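Local coordinates for protein family 88 glycosyl hydrolase (Bacteroides thetaiotaomicron, PDB 5NOA) that probably cleaves uronic-acid-containing oligosaccharides during breakdown of complex plant glycans such as arabinogalactan, although its exact reaction is uncertain, at residues G64-Y69 with Y128-D133; K82-H87 with F121-D126; E142-Q147 with P167-L172. One frame throughout, in Å; residues are numbered along the deposited sequence.

The three contacts bind five successive helices of one alpha-helical domain, 56-72, 75-87, 120-130, 135-149 and 160-176, whose family belongs to the six-hairpin glycosidase clan. Contacts 1 and 2 share helix 120-130 and have centres about 8 Å apart; along the chain contact 2 is nested inside the loop closed by contact 1. Contact 3 follows in series, its centre about 15 Å from that of contact 2 and 17 Å from that of contact 1. Salt bridges tie neighbours together: Lys82 NZ to Glu131 OE2 (2.7 Å) between contacts 1 and 2, and Lys171 NZ to Asp126 OD1 (2.8 Å) between contacts 2 and 3. Helix 120-130 is thus tied to helices 56-72, 75-87 and 160-176.

Contact 1: residues G64-Y69 with Y128-D133; sequences GNMEAY and YNLEPD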
ATOM      1  N   GLY A  64      -0.487   8.281   0.242  1.00  6.55           N
ATOM      2  CA  GLY A  64       0.449   8.872  -0.675  1.00  6.99           C
ATOM      3  C   GLY A  64       0.585  10.375  -0.533  1.00  7.23           C
ATOM      4  O   GLY A  64       1.686  10.939  -0.655  1.00  7.95           O
ATOM      5  N   ASN A  65      -0.536  11.065  -0.334  1.00  7.02           N
ATOM      6  CA  ASN A  65      -0.493  12.507  -0.099  1.00  7.20           C
ATOM      7  C   ASN A  65       0.336  12.840   1.151  1.00  7.41           C
ATOM      8  O   ASN A  65       1.135  13.775   1.133  1.00  7.91           O
ATOM      9  CB  ASN A  65      -1.903  13.058   0.029  1.00  7.91           C
ATOM     10  CG  ASN A  65      -1.908  14.566   0.187  1.00  7.68           C
ATOM     11  OD1 ASN A  65      -1.317  15.274  -0.629  1.00  8.68           O
ATOM     12  ND2 ASN A  65      -2.556  15.063   1.241  1.00  9.22           N
ATOM     13  N   MET A  66       0.125  12.066   2.214  1.00  7.56           N
ATOM     14  CA  MET A  66       0.897  12.269   3.410  1.00  8.29           C
ATOM     15  C   MET A  66       2.370  12.053   3.160  1.00  7.66           C
ATOM     16  O   MET A  66       3.203  12.849   3.643  1.00  8.44           O
ATOM     17  CB  MET A  66       0.395  11.434   4.573  1.00  9.71           C
ATOM     18  CG  MET A  66      -0.958  11.895   5.109  1.00 12.57           C
ATOM     19  SD  MET A  66      -1.131  13.653   5.542  1.00 13.80           S
ATOM     20  CE  MET A  66       0.075  13.843   6.841  1.00 16.25           C
ATOM     21  N   GLU A  67       2.729  11.025   2.386  1.00  7.63           N
ATOM     22  CA  GLU A  67       4.122  10.834   2.017  1.00  8.27           C
ATOM     23  C   GLU A  67       4.688  12.065   1.304  1.00  7.54           C
ATOM     24  O   GLU A  67       5.816  12.494   1.590  1.00  8.88           O
ATOM     25  CB  GLU A  67       4.261   9.592   1.140  1.00  9.28           C
ATOM     26  CG  GLU A  67       5.665   9.066   1.012  1.00 10.31           C
ATOM     27  CD  GLU A  67       6.133   8.259   2.198  1.00 13.25           C
ATOM     28  OE1 GLU A  67       7.340   8.015   2.261  1.00 19.24           O
ATOM     29  OE2 GLU A  67       5.308   7.835   3.035  1.00 16.85           O
ATOM     30  N   ALA A  68       3.927  12.576   0.336  1.00  8.01           N
ATOM     31  CA  ALA A  68       4.370  13.766  -0.396  1.00  8.39           C
ATOM     32  C   ALA A  68       4.534  14.983   0.535  1.00  8.06           C
ATOM     33  O   ALA A  68       5.457  15.759   0.354  1.00  9.60           O
ATOM     34  CB  ALA A  68       3.390  14.067  -1.524  1.00  9.32           C
ATOM     35  N   TYR A  69       3.658  15.120   1.529  1.00  8.18           N
ATOM     36  CA  TYR A  69       3.789  16.190   2.505  1.00  9.15           C
ATOM     37  C   TYR A  69       5.040  16.003   3.336  1.00 10.07           C
ATOM     38  O   TYR A  69       5.789  16.948   3.574  1.00 11.48           O
ATOM     39  CB  TYR A  69       2.545  16.285   3.406  1.00  9.47           C
ATOM     40  CG  TYR A  69       2.708  17.382   4.409  1.00 10.16           C
ATOM     41  CD1 TYR A  69       2.767  18.699   3.988  1.00 10.69           C
ATOM     42  CD2 TYR A  69       2.933  17.108   5.751  1.00 11.33           C
ATOM     43  CE1 TYR A  69       2.965  19.714   4.887  1.00 13.29           C
ATOM     44  CE2 TYR A  69       3.143  18.147   6.672  1.00 13.08           C
ATOM     45  CZ  TYR A  69       3.164  19.437   6.217  1.00 12.59           C
ATOM     46  OH  TYR A  69       3.374  20.450   7.116  1.00 17.56           O
ATOM     47  N   TYR A 128      -2.392  13.350  13.690  1.00  9.49           N
ATOM     48  CA  TYR A 128      -2.190  13.461  15.133  1.00 10.27           C
ATOM     49  C   TYR A 128      -0.737  13.712  15.484  1.00 10.47           C
ATOM     50  O   TYR A 128      -0.419  14.578  16.291  1.00 11.87           O
ATOM     51  CB  TYR A 128      -2.693  12.161  15.819  1.00 11.59           C
ATOM     52  CG  TYR A 128      -2.401  12.105  17.293  1.00 11.98           C
ATOM     53  CD1 TYR A 128      -1.177  11.657  17.755  1.00 12.43           C
ATOM     54  CD2 TYR A 128      -3.333  12.502  18.210  1.00 11.98           C
ATOM     55  CE1 TYR A 128      -0.877  11.645  19.093  1.00 14.25           C
ATOM     56  CE2 TYR A 128      -3.057  12.470  19.569  1.00 14.18           C
ATOM     57  CZ  TYR A 128      -1.828  12.031  20.012  1.00 13.92           C
ATOM     58  OH  TYR A 128      -1.553  12.019  21.334  1.00 18.05           O
ATOM     59  N   ASN A 129       0.182  12.975  14.868  1.00 10.63           N
ATOM     60  CA  ASN A 129       1.588  13.129  15.216  1.00 12.24           C
ATOM     61  C   ASN A 129       2.070  14.538  14.946  1.00 13.58           C
ATOM     62  O   ASN A 129       2.851  15.077  15.711  1.00 15.98           O
ATOM     63  CB  ASN A 129       2.438  12.102  14.503  1.00 12.45           C
ATOM     64  CG  ASN A 129       2.357  10.745  15.146  1.00 12.88           C
ATOM     65  OD1 ASN A 129       2.133  10.634  16.354  1.00 16.04           O
ATOM     66  ND2 ASN A 129       2.454   9.710  14.338  1.00 13.30           N
ATOM     67  N   LEU A 130       1.571  15.160  13.891  1.00 11.91           N
ATOM     68  CA  LEU A 130       1.918  16.555  13.569  1.00 13.59           C
ATOM     69  C   LEU A 130       1.294  17.555  14.536  1.00 14.64           C
ATOM     70  O   LEU A 130       1.885  18.573  14.821  1.00 18.52           O
ATOM     71  CB  LEU A 130       1.481  16.873  12.139  1.00 13.29           C
ATOM     72  CG  LEU A 130       2.245  16.124  11.031  1.00 14.97           C
ATOM     73  CD1 LEU A 130       1.559  16.325   9.683  1.00 17.44           C
ATOM     74  CD2 LEU A 130       3.685  16.598  10.927  1.00 19.07           C
ATOM     75  N   GLU A 131       0.054  17.289  14.948  1.00 12.95           N
ATOM     76  CA  GLU A 131      -0.673  18.215  15.847  1.00 15.79           C
ATOM     77  C   GLU A 131      -1.531  17.379  16.798  1.00 15.72           C
ATOM     78  O   GLU A 131      -2.688  17.096  16.503  1.00 14.00           O
ATOM     79  CB  GLU A 131      -1.538  19.117  14.988  1.00 17.44           C
ATOM     80  CG  GLU A 131      -0.727  20.028  14.059  1.00 24.32           C
ATOM     81  CD  GLU A 131      -1.574  20.713  13.025  1.00 28.70           C
ATOM     82  OE1 GLU A 131      -2.277  21.672  13.411  1.00 39.91           O
ATOM     83  OE2 GLU A 131      -1.509  20.302  11.838  1.00 33.38           O
ATOM     84  N   PRO A 132      -0.952  16.928  17.919  1.00 14.65           N
ATOM     85  CA  PRO A 132      -1.680  15.950  18.749  1.00 14.61           C
ATOM     86  C   PRO A 132      -2.945  16.552  19.315  1.00 15.96           C
ATOM     87  O   PRO A 132      -2.950  17.685  19.796  1.00 20.23           O
ATOM     88  CB  PRO A 132      -0.673  15.540  19.837  1.00 17.19           C
ATOM     89  CG  PRO A 132       0.652  15.919  19.301  1.00 20.36           C
ATOM     90  CD  PRO A 132       0.470  17.001  18.275  1.00 16.20           C
ATOM     91  N   ASP A 133      -4.035  15.818  19.163  1.00 15.94           N
ATOM     92  CA  ASP A 133      -5.325  16.138  19.755  1.00 16.58           C
ATOM     93  C   ASP A 133      -6.031  14.811  19.876  1.00 14.48           C
ATOM     94  O   ASP A 133      -6.099  14.078  18.897  1.00 15.13           O
ATOM     95  CB  ASP A 133      -6.111  17.072  18.825  1.00 20.03           C
ATOM     96  CG  ASP A 133      -6.863  18.176  19.560  1.00 28.54           C
ATOM     97  OD1 ASP A 133      -6.713  18.348  20.788  1.00 42.80           O
ATOM     98  OD2 ASP A 133      -7.579  18.919  18.873  1.00 42.92           O
TER
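Met66 is bent at chi2 and chi3 (-52° and -62°), which carries CE toward Leu130, while Tyr69 holds its CG anti to the backbone N (chi1 179°) and swings its ring to the same partner. Leu130 answers with a single methyl. Its CD1 meets Met66 CE tip to tip at 4.1 Å, and it lies 3.9 Å from Tyr69 CE2. Against the ring the approach is oblique, the leucine and tyrosine side chains sliding past each other in opposite directions. No hydrogen bond crosses here, and the backbones stay well apart: the nearest pair of CA atoms, those of Met66 and Leu130, are 11.1 Å from each other. In the six-hairpin helical fold of this family, the contact joins helix 56-72 to the C-terminal end of helix 120-130, since Glu131 is the first residue to leave helical backbone angles. Leu78 of helix 75-87 packs on both Tyr69 and Leu130, so a third helix packs against the same two side chains. Burial is graded across the small patch. Met66 is buried and also rests on Thr123, Asp126 and Leu127 of helix 120-130, whereas Leu130 is exposed.

Contact 2: residues K82-H87 with F121-D126; sequences KGWAEH and FQTYAD
Helices 75-87 and 120-130 of the alpha-helical, six-hairpin-type fold cross here, their short segments running at 117° to each other with axes 10.4 Å apart at closest approach. The backbones come nearest at Ala85 and Tyr124, whose CA atoms are 6.8 Å apart. Ala85 is small enough to let the tyrosine ring lie close against its helix: Ala85 CB sits 3.7 Å from Tyr124 CE1, and Ala85 CA is 3.8 Å from that same ring carbon. The methyl meets the ring obliquely.

Trp84 flanks this spot. Its CG stands anti to the backbone N (chi1 174°), sending the indole outward from its helix, nearly square to the axis, until CZ3 reaches the facing helix. There Trp84 CZ3 is 4.0 Å from Thr123 CB, which lies at the edge of the indole, near its plane; the two side chains cross at about a right angle. The same carbon, Trp84 CZ3, is 4.0 Å from Tyr124 CE1. The six-membered ring of Trp84 and the Tyr124 ring have centroids 5.9 Å apart and planes at 43°, a tilted pairing. All four touching residues are buried, and the two polar ends among the aromatics are satisfied by backbone carbonyls: Trp84 NE1 by Arg53 O, Tyr124 OH by Lys91 O.

On the Trp84 and Thr123 side lies helix 56-72, with His62 stacked on the indole and touching Thr123. Helix 120-130 is in turn backed by helices 135-149 and 160-176, which Phe121 meets through Met144 and Val168.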
ATOM      1  N   LYS A  82      -6.155  16.997   5.975  1.00  9.04           N
ATOM      2  CA  LYS A  82      -6.928  17.464   7.124  1.00 10.81           C
ATOM      3  C   LYS A  82      -8.392  17.657   6.727  1.00  9.62           C
ATOM      4  O   LYS A  82      -9.292  17.280   7.485  1.00 11.73           O
ATOM      5  CB  LYS A  82      -6.413  18.798   7.644  1.00 12.40           C
ATOM      6  CG  LYS A  82      -5.158  18.697   8.447  1.00 15.84           C
ATOM      7  CD  LYS A  82      -4.776  20.084   8.902  1.00 19.65           C
ATOM      8  CE  LYS A  82      -3.551  20.059   9.758  1.00 22.94           C
ATOM      9  NZ  LYS A  82      -3.088  21.463   9.958  1.00 24.92           N
ATOM     10  N   GLY A  83      -8.635  18.201   5.536  1.00 10.06           N
ATOM     11  CA  GLY A  83     -10.011  18.408   5.098  1.00 10.90           C
ATOM     12  C   GLY A  83     -10.770  17.106   4.945  1.00  9.91           C
ATOM     13  O   GLY A  83     -11.943  16.996   5.320  1.00 11.06           O
ATOM     14  N   TRP A  84     -10.083  16.091   4.435  1.00  8.66           N
ATOM     15  CA  TRP A  84     -10.701  14.772   4.293  1.00  8.19           C
ATOM     16  C   TRP A  84     -10.985  14.136   5.628  1.00  8.27           C
ATOM     17  O   TRP A  84     -12.049  13.568   5.830  1.00  8.75           O
ATOM     18  CB  TRP A  84      -9.819  13.902   3.416  1.00  8.36           C
ATOM     19  CG  TRP A  84     -10.219  12.479   3.266  1.00  8.28           C
ATOM     20  CD1 TRP A  84     -11.172  11.972   2.438  1.00  8.64           C
ATOM     21  CD2 TRP A  84      -9.610  11.357   3.878  1.00  7.97           C
ATOM     22  NE1 TRP A  84     -11.182  10.602   2.481  1.00  8.73           N
ATOM     23  CE2 TRP A  84     -10.220  10.197   3.354  1.00  7.81           C
ATOM     24  CE3 TRP A  84      -8.562  11.205   4.777  1.00  8.80           C
ATOM     25  CZ2 TRP A  84      -9.835   8.919   3.733  1.00  8.29           C
ATOM     26  CZ3 TRP A  84      -8.206   9.938   5.176  1.00  9.55           C
ATOM     27  CH2 TRP A  84      -8.811   8.818   4.632  1.00  9.09           C
ATOM     28  N   ALA A  85     -10.047  14.267   6.551  1.00  8.61           N
ATOM     29  CA  ALA A  85     -10.233  13.695   7.894  1.00  9.60           C
ATOM     30  C   ALA A  85     -11.405  14.347   8.605  1.00 10.15           C
ATOM     31  O   ALA A  85     -12.219  13.658   9.216  1.00 10.37           O
ATOM     32  CB  ALA A  85      -8.946  13.814   8.720  1.00  9.86           C
ATOM     33  N   GLU A  86     -11.498  15.674   8.492  1.00 10.49           N
ATOM     34  CA  GLU A  86     -12.595  16.425   9.096  1.00 11.40           C
ATOM     35  C   GLU A  86     -13.933  16.033   8.456  1.00 10.87           C
ATOM     36  O   GLU A  86     -14.932  15.817   9.166  1.00 12.85           O
ATOM     37  CB  GLU A  86     -12.381  17.930   8.950  1.00 13.90           C
ATOM     38  CG  GLU A  86     -11.221  18.471   9.804  1.00 20.02           C
ATOM     39  CD  GLU A  86     -11.466  18.585  11.319  1.00 26.17           C
ATOM     40  OE1 GLU A  86     -12.538  18.193  11.841  1.00 34.19           O
ATOM     41  OE2 GLU A  86     -10.545  19.088  12.005  1.00 38.06           O
ATOM     42  N   HIS A  87     -13.950  15.887   7.133  1.00 10.89           N
ATOM     43  CA  HIS A  87     -15.154  15.514   6.413  1.00  9.88           C
ATOM     44  C   HIS A  87     -15.678  14.160   6.938  1.00 10.30           C
ATOM     45  O   HIS A  87     -16.885  13.961   7.108  1.00 12.42           O
ATOM     46  CB  HIS A  87     -14.866  15.385   4.933  1.00 12.31           C
ATOM     47  CG  HIS A  87     -16.009  14.880   4.127  1.00 12.21           C
ATOM     48  ND1 HIS A  87     -17.092  15.668   3.804  1.00 18.79           N
ATOM     49  CD2 HIS A  87     -16.231  13.682   3.551  1.00 14.98           C
ATOM     50  CE1 HIS A  87     -17.935  14.960   3.065  1.00 20.67           C
ATOM     51  NE2 HIS A  87     -17.437  13.747   2.909  1.00 18.62           N
ATOM     52  N   PHE A 121      -7.254   5.285   9.391  1.00  6.83           N
ATOM     53  CA  PHE A 121      -6.579   5.518  10.650  1.00  6.99           C
ATOM     54  C   PHE A 121      -5.103   5.820  10.474  1.00  7.02           C
ATOM     55  O   PHE A 121      -4.520   6.481  11.342  1.00  7.98           O
ATOM     56  CB  PHE A 121      -6.741   4.317  11.604  1.00  6.90           C
ATOM     57  CG  PHE A 121      -8.168   3.885  11.921  1.00  7.97           C
ATOM     58  CD1 PHE A 121      -9.247   4.739  11.794  1.00  8.85           C
ATOM     59  CD2 PHE A 121      -8.397   2.602  12.443  1.00  7.35           C
ATOM     60  CE1 PHE A 121     -10.532   4.316  12.147  1.00  9.60           C
ATOM     61  CE2 PHE A 121      -9.647   2.189  12.797  1.00  8.31           C
ATOM     62  CZ  PHE A 121     -10.724   3.042  12.650  1.00  9.49           C
ATOM     63  N   GLN A 122      -4.485   5.325   9.388  1.00  7.00           N
ATOM     64  CA  GLN A 122      -3.083   5.671   9.135  1.00  6.93           C
ATOM     65  C   GLN A 122      -2.901   7.175   8.998  1.00  7.23           C
ATOM     66  O   GLN A 122      -1.958   7.774   9.538  1.00  8.65           O
ATOM     67  CB  GLN A 122      -2.553   4.996   7.882  1.00  6.94           C
ATOM     68  CG  GLN A 122      -2.579   3.481   7.942  1.00  7.60           C
ATOM     69  CD  GLN A 122      -1.911   2.834   6.745  1.00  8.34           C
ATOM     70  OE1 GLN A 122      -0.909   3.364   6.224  1.00  9.10           O
ATOM     71  NE2 GLN A 122      -2.403   1.672   6.323  1.00  8.61           N
ATOM     72  N   THR A 123      -3.789   7.782   8.219  1.00  7.13           N
ATOM     73  CA  THR A 123      -3.744   9.229   8.008  1.00  7.54           C
ATOM     74  C   THR A 123      -4.146   9.988   9.263  1.00  7.44           C
ATOM     75  O   THR A 123      -3.517  10.987   9.609  1.00  7.89           O
ATOM     76  CB  THR A 123      -4.568   9.608   6.772  1.00  8.80           C
ATOM     77  OG1 THR A 123      -3.927   9.033   5.615  1.00 10.09           O
ATOM     78  CG2 THR A 123      -4.630  11.091   6.577  1.00  8.89           C
ATOM     79  N   TYR A 124      -5.149   9.481   9.980  1.00  6.82           N
ATOM     80  CA  TYR A 124      -5.531  10.160  11.206  1.00  8.00           C
ATOM     81  C   TYR A 124      -4.373  10.184  12.199  1.00  8.25           C
ATOM     82  O   TYR A 124      -4.136  11.212  12.850  1.00  9.22           O
ATOM     83  CB  TYR A 124      -6.761   9.546  11.821  1.00  8.00           C
ATOM     84  CG  TYR A 124      -7.982   9.485  10.943  1.00  7.64           C
ATOM     85  CD1 TYR A 124      -8.136  10.282   9.813  1.00  8.74           C
ATOM     86  CD2 TYR A 124      -8.984   8.578  11.214  1.00  7.61           C
ATOM     87  CE1 TYR A 124      -9.247  10.165   9.000  1.00  8.43           C
ATOM     88  CE2 TYR A 124     -10.103   8.471  10.421  1.00  7.46           C
ATOM     89  CZ  TYR A 124     -10.256   9.277   9.314  1.00  7.66           C
ATOM     90  OH  TYR A 124     -11.335   9.204   8.470  1.00  9.02           O
ATOM     91  N   ALA A 125      -3.648   9.065  12.304  1.00  7.99           N
ATOM     92  CA  ALA A 125      -2.479   8.979  13.178  1.00  8.37           C
ATOM     93  C   ALA A 125      -1.381   9.919  12.720  1.00  9.03           C
ATOM     94  O   ALA A 125      -0.724  10.571  13.547  1.00  9.81           O
ATOM     95  CB  ALA A 125      -1.981   7.558  13.243  1.00  9.30           C
ATOM     96  N   ASP A 126      -1.133   9.990  11.407  1.00  9.12           N
ATOM     97  CA  ASP A 126      -0.093  10.907  10.889  1.00  9.48           C
ATOM     98  C   ASP A 126      -0.433  12.352  11.240  1.00  9.46           C
ATOM     99  O   ASP A 126       0.417  13.137  11.624  1.00 10.39           O
ATOM    100  CB  ASP A 126       0.038  10.774   9.353  1.00 10.22           C
ATOM    101  CG  ASP A 126       0.738   9.525   8.902  1.00 13.00           C
ATOM    102  OD1 ASP A 126       1.394   8.854   9.713  1.00 14.20           O
ATOM    103  OD2 ASP A 126       0.614   9.223   7.679  1.00 15.53           O
TER

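Contact 3: residues E142-Q147 with P167-L172; sequences EVMEYQ and PVMTKL
Apolar packing makes the whole of the direct contact, and Met144 carries it from the side of helix 135-149. Its chain is bent at chi2 and chi3 (-42° and -62°), so that CG and CE serve different neighbours on helix 160-176. Met144 CG lies 3.9 Å from Val168 CG1 and, at the same 3.9 Å, from Leu172 CD1. These two partners are one helical turn apart, and the methionine comes in across both of them at about a right angle. The valine presents its CG1 with that branch anti to the backbone N (chi1 174°). Farther out, the Met144 methyl CE touches the sulfur of Met169, SD, at 3.9 Å; these side chains also cross at roughly a right angle. All four residues are buried, and the nearest CA atoms, Met144 and Met169, stand 8.3 Å apart, with no hydrogen bond between the segments.

Polar groups work around this apolar core rather than through it. Glu145 OE2 takes a salt bridge from Arg141 NE on its own helix and a hydrogen bond with Tyr181 OH of helix 180-196, and Tyr181 also packs on Met144 and Leu172. Gln147 OE1 is bonded by Gln118 NE2.

The backbone of helix 160-176 is irregular at the start of the segment: it is kinked where the N atoms of Pro167 and Val168 lack a bond to the preceding turn; the proline N has no hydrogen to give. Beyond the kink Lys171 N and Leu172 N resume regular helical bonds. With the segment axes 11.7 Å apart, steeply crossed consecutive helices joined by one methionine lying across three apolar side chains are consistent with the (alpha/alpha)6 toroid of the six-hairpin glycosidases.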
ATOM      1  N   GLU A 142     -10.494   3.197  19.679  1.00  9.34           N
ATOM      2  CA  GLU A 142     -11.689   2.481  20.126  1.00 10.01           C
ATOM      3  C   GLU A 142     -11.862   1.216  19.292  1.00  9.37           C
ATOM      4  O   GLU A 142     -12.068   0.135  19.809  1.00 10.75           O
ATOM      5  CB  GLU A 142     -12.930   3.371  19.978  1.00 11.39           C
ATOM      6  CG  GLU A 142     -14.214   2.648  20.362  1.00 14.71           C
ATOM      7  CD  GLU A 142     -15.498   3.363  19.947  1.00 19.55           C
ATOM      8  OE1 GLU A 142     -15.500   4.266  19.061  1.00 19.36           O
ATOM      9  OE2 GLU A 142     -16.552   2.970  20.522  1.00 27.10           O
ATOM     10  N   VAL A 143     -11.755   1.366  17.980  1.00  8.61           N
ATOM     11  CA  VAL A 143     -11.974   0.257  17.081  1.00  8.45           C
ATOM     12  C   VAL A 143     -10.884  -0.773  17.211  1.00  8.03           C
ATOM     13  O   VAL A 143     -11.181  -1.978  17.370  1.00  8.11           O
ATOM     14  CB  VAL A 143     -12.080   0.776  15.629  1.00  8.04           C
ATOM     15  CG1 VAL A 143     -12.039  -0.365  14.640  1.00  8.01           C
ATOM     16  CG2 VAL A 143     -13.352   1.599  15.455  1.00  8.36           C
ATOM     17  N   MET A 144      -9.620  -0.350  17.139  1.00  8.10           N
ATOM     18  CA  MET A 144      -8.566  -1.367  17.151  1.00  8.37           C
ATOM     19  C   MET A 144      -8.434  -2.068  18.499  1.00  7.87           C
ATOM     20  O   MET A 144      -8.177  -3.260  18.558  1.00  8.72           O
ATOM     21  CB  MET A 144      -7.214  -0.774  16.728  1.00  9.67           C
ATOM     22  CG  MET A 144      -7.172  -0.151  15.334  1.00 10.34           C
ATOM     23  SD  MET A 144      -8.020  -1.073  14.012  1.00  9.78           S
ATOM     24  CE  MET A 144      -7.092  -2.603  13.976  1.00 11.67           C
ATOM     25  N   GLU A 145      -8.641  -1.324  19.581  1.00  8.19           N
ATOM     26  CA  GLU A 145      -8.586  -1.912  20.913  1.00  9.20           C
ATOM     27  C   GLU A 145      -9.749  -2.881  21.151  1.00  8.75           C
ATOM     28  O   GLU A 145      -9.544  -3.929  21.761  1.00 10.96           O
ATOM     29  CB  GLU A 145      -8.396  -0.841  21.975  1.00 10.37           C
ATOM     30  CG  GLU A 145      -7.020  -0.182  21.794  1.00 11.74           C
ATOM     31  CD  GLU A 145      -6.789   1.176  22.442  1.00 12.46           C
ATOM     32  OE1 GLU A 145      -7.578   1.580  23.338  1.00 14.58           O
ATOM     33  OE2 GLU A 145      -5.788   1.863  22.050  1.00 12.65           O
ATOM     34  N   TYR A 146     -10.951  -2.583  20.637  1.00  8.73           N
ATOM     35  CA  TYR A 146     -12.012  -3.572  20.681  1.00  7.78           C
ATOM     36  C   TYR A 146     -11.628  -4.802  19.850  1.00  8.50           C
ATOM     37  O   TYR A 146     -11.725  -5.945  20.298  1.00  9.35           O
ATOM     38  CB  TYR A 146     -13.340  -3.003  20.171  1.00  9.31           C
ATOM     39  CG  TYR A 146     -14.383  -4.096  20.091  1.00 10.33           C
ATOM     40  CD1 TYR A 146     -14.973  -4.602  21.254  1.00 12.15           C
ATOM     41  CD2 TYR A 146     -14.739  -4.667  18.875  1.00 10.63           C
ATOM     42  CE1 TYR A 146     -15.870  -5.654  21.182  1.00 13.82           C
ATOM     43  CE2 TYR A 146     -15.659  -5.689  18.804  1.00 11.86           C
ATOM     44  CZ  TYR A 146     -16.222  -6.189  19.949  1.00 13.00           C
ATOM     45  OH  TYR A 146     -17.133  -7.216  19.885  1.00 15.65           O
ATOM     46  N   GLN A 147     -11.168  -4.589  18.627  1.00  8.53           N
ATOM     47  CA  GLN A 147     -10.762  -5.706  17.785  1.00  8.09           C
ATOM     48  C   GLN A 147      -9.752  -6.601  18.486  1.00  8.36           C
ATOM     49  O   GLN A 147      -9.884  -7.823  18.494  1.00  8.46           O
ATOM     50  CB  GLN A 147     -10.208  -5.194  16.474  1.00  7.83           C
ATOM     51  CG  GLN A 147      -9.849  -6.259  15.470  1.00  8.03           C
ATOM     52  CD  GLN A 147      -9.530  -5.666  14.128  1.00  8.31           C
ATOM     53  OE1 GLN A 147     -10.196  -4.736  13.683  1.00 10.21           O
ATOM     54  NE2 GLN A 147      -8.537  -6.235  13.464  1.00  8.65           N
ATOM     55  N   PRO A 167       0.187  -1.050   9.082  1.00  7.13           N
ATOM     56  CA  PRO A 167       0.756   0.228   9.547  1.00  8.07           C
ATOM     57  C   PRO A 167      -0.097   0.954  10.567  1.00  8.40           C
ATOM     58  O   PRO A 167       0.426   1.791  11.317  1.00  9.38           O
ATOM     59  CB  PRO A 167       0.936   1.043   8.257  1.00  8.57           C
ATOM     60  CG  PRO A 167       0.863  -0.000   7.156  1.00  7.84           C
ATOM     61  CD  PRO A 167      -0.139  -0.987   7.653  1.00  7.23           C
ATOM     62  N   VAL A 168      -1.382   0.626  10.671  1.00  7.42           N
ATOM     63  CA  VAL A 168      -2.200   1.131  11.768  1.00  8.46           C
ATOM     64  C   VAL A 168      -1.648   0.642  13.092  1.00  8.06           C
ATOM     65  O   VAL A 168      -1.570   1.381  14.068  1.00  8.45           O
ATOM     66  CB  VAL A 168      -3.675   0.701  11.620  1.00  9.20           C
ATOM     67  CG1 VAL A 168      -4.503   1.113  12.853  1.00 10.42           C
ATOM     68  CG2 VAL A 168      -4.306   1.328  10.389  1.00  8.80           C
ATOM     69  N   MET A 169      -1.253  -0.623  13.112  1.00  8.04           N
ATOM     70  CA  MET A 169      -0.757  -1.236  14.351  1.00  8.85           C
ATOM     71  C   MET A 169       0.522  -0.580  14.820  1.00  8.63           C
ATOM     72  O   MET A 169       0.686  -0.256  15.999  1.00  9.12           O
ATOM     73  CB  MET A 169      -0.565  -2.737  14.176  1.00  9.89           C
ATOM     74  CG  MET A 169      -1.770  -3.489  13.606  1.00 11.40           C
ATOM     75  SD  MET A 169      -3.295  -3.336  14.541  1.00 11.96           S
ATOM     76  CE  MET A 169      -3.079  -4.671  15.714  1.00 13.37           C
ATOM     77  N   THR A 170       1.445  -0.355  13.883  1.00  8.09           N
ATOM     78  CA  THR A 170       2.717   0.260  14.246  1.00  8.60           C
ATOM     79  C   THR A 170       2.529   1.742  14.594  1.00  8.36           C
ATOM     80  O   THR A 170       3.171   2.243  15.531  1.00 10.02           O
ATOM     81  CB  THR A 170       3.763   0.058  13.148  1.00 10.00           C
ATOM     82  OG1 THR A 170       3.224   0.407  11.883  1.00 11.48           O
ATOM     83  CG2 THR A 170       4.234  -1.374  13.062  1.00 13.06           C
ATOM     84  N   LYS A 171       1.701   2.483  13.853  1.00  8.26           N
ATOM     85  CA  LYS A 171       1.492   3.913  14.142  1.00  8.36           C
ATOM     86  C   LYS A 171       0.838   4.067  15.500  1.00  9.16           C
ATOM     87  O   LYS A 171       1.229   4.931  16.291  1.00 10.27           O
ATOM     88  CB  LYS A 171       0.698   4.561  13.038  1.00 10.01           C
ATOM     89  CG  LYS A 171       1.483   4.714  11.750  1.00 10.92           C
ATOM     90  CD  LYS A 171       0.588   5.229  10.624  1.00 12.80           C
ATOM     91  CE  LYS A 171       1.278   5.229   9.288  1.00 14.93           C
ATOM     92  NZ  LYS A 171       2.295   6.297   9.175  1.00 16.16           N
ATOM     93  N   LEU A 172      -0.162   3.238  15.801  1.00  8.54           N
ATOM     94  CA  LEU A 172      -0.814   3.365  17.093  1.00  9.53           C
ATOM     95  C   LEU A 172       0.066   2.900  18.236  1.00  9.19           C
ATOM     96  O   LEU A 172      -0.021   3.453  19.321  1.00 10.67           O
ATOM     97  CB  LEU A 172      -2.192   2.688  17.110  1.00  9.41           C
ATOM     98  CG  LEU A 172      -3.262   3.393  16.236  1.00 11.25           C
ATOM     99  CD1 LEU A 172      -4.518   2.534  16.278  1.00 11.22           C
ATOM    100  CD2 LEU A 172      -3.586   4.793  16.740  1.00 14.05           C
TER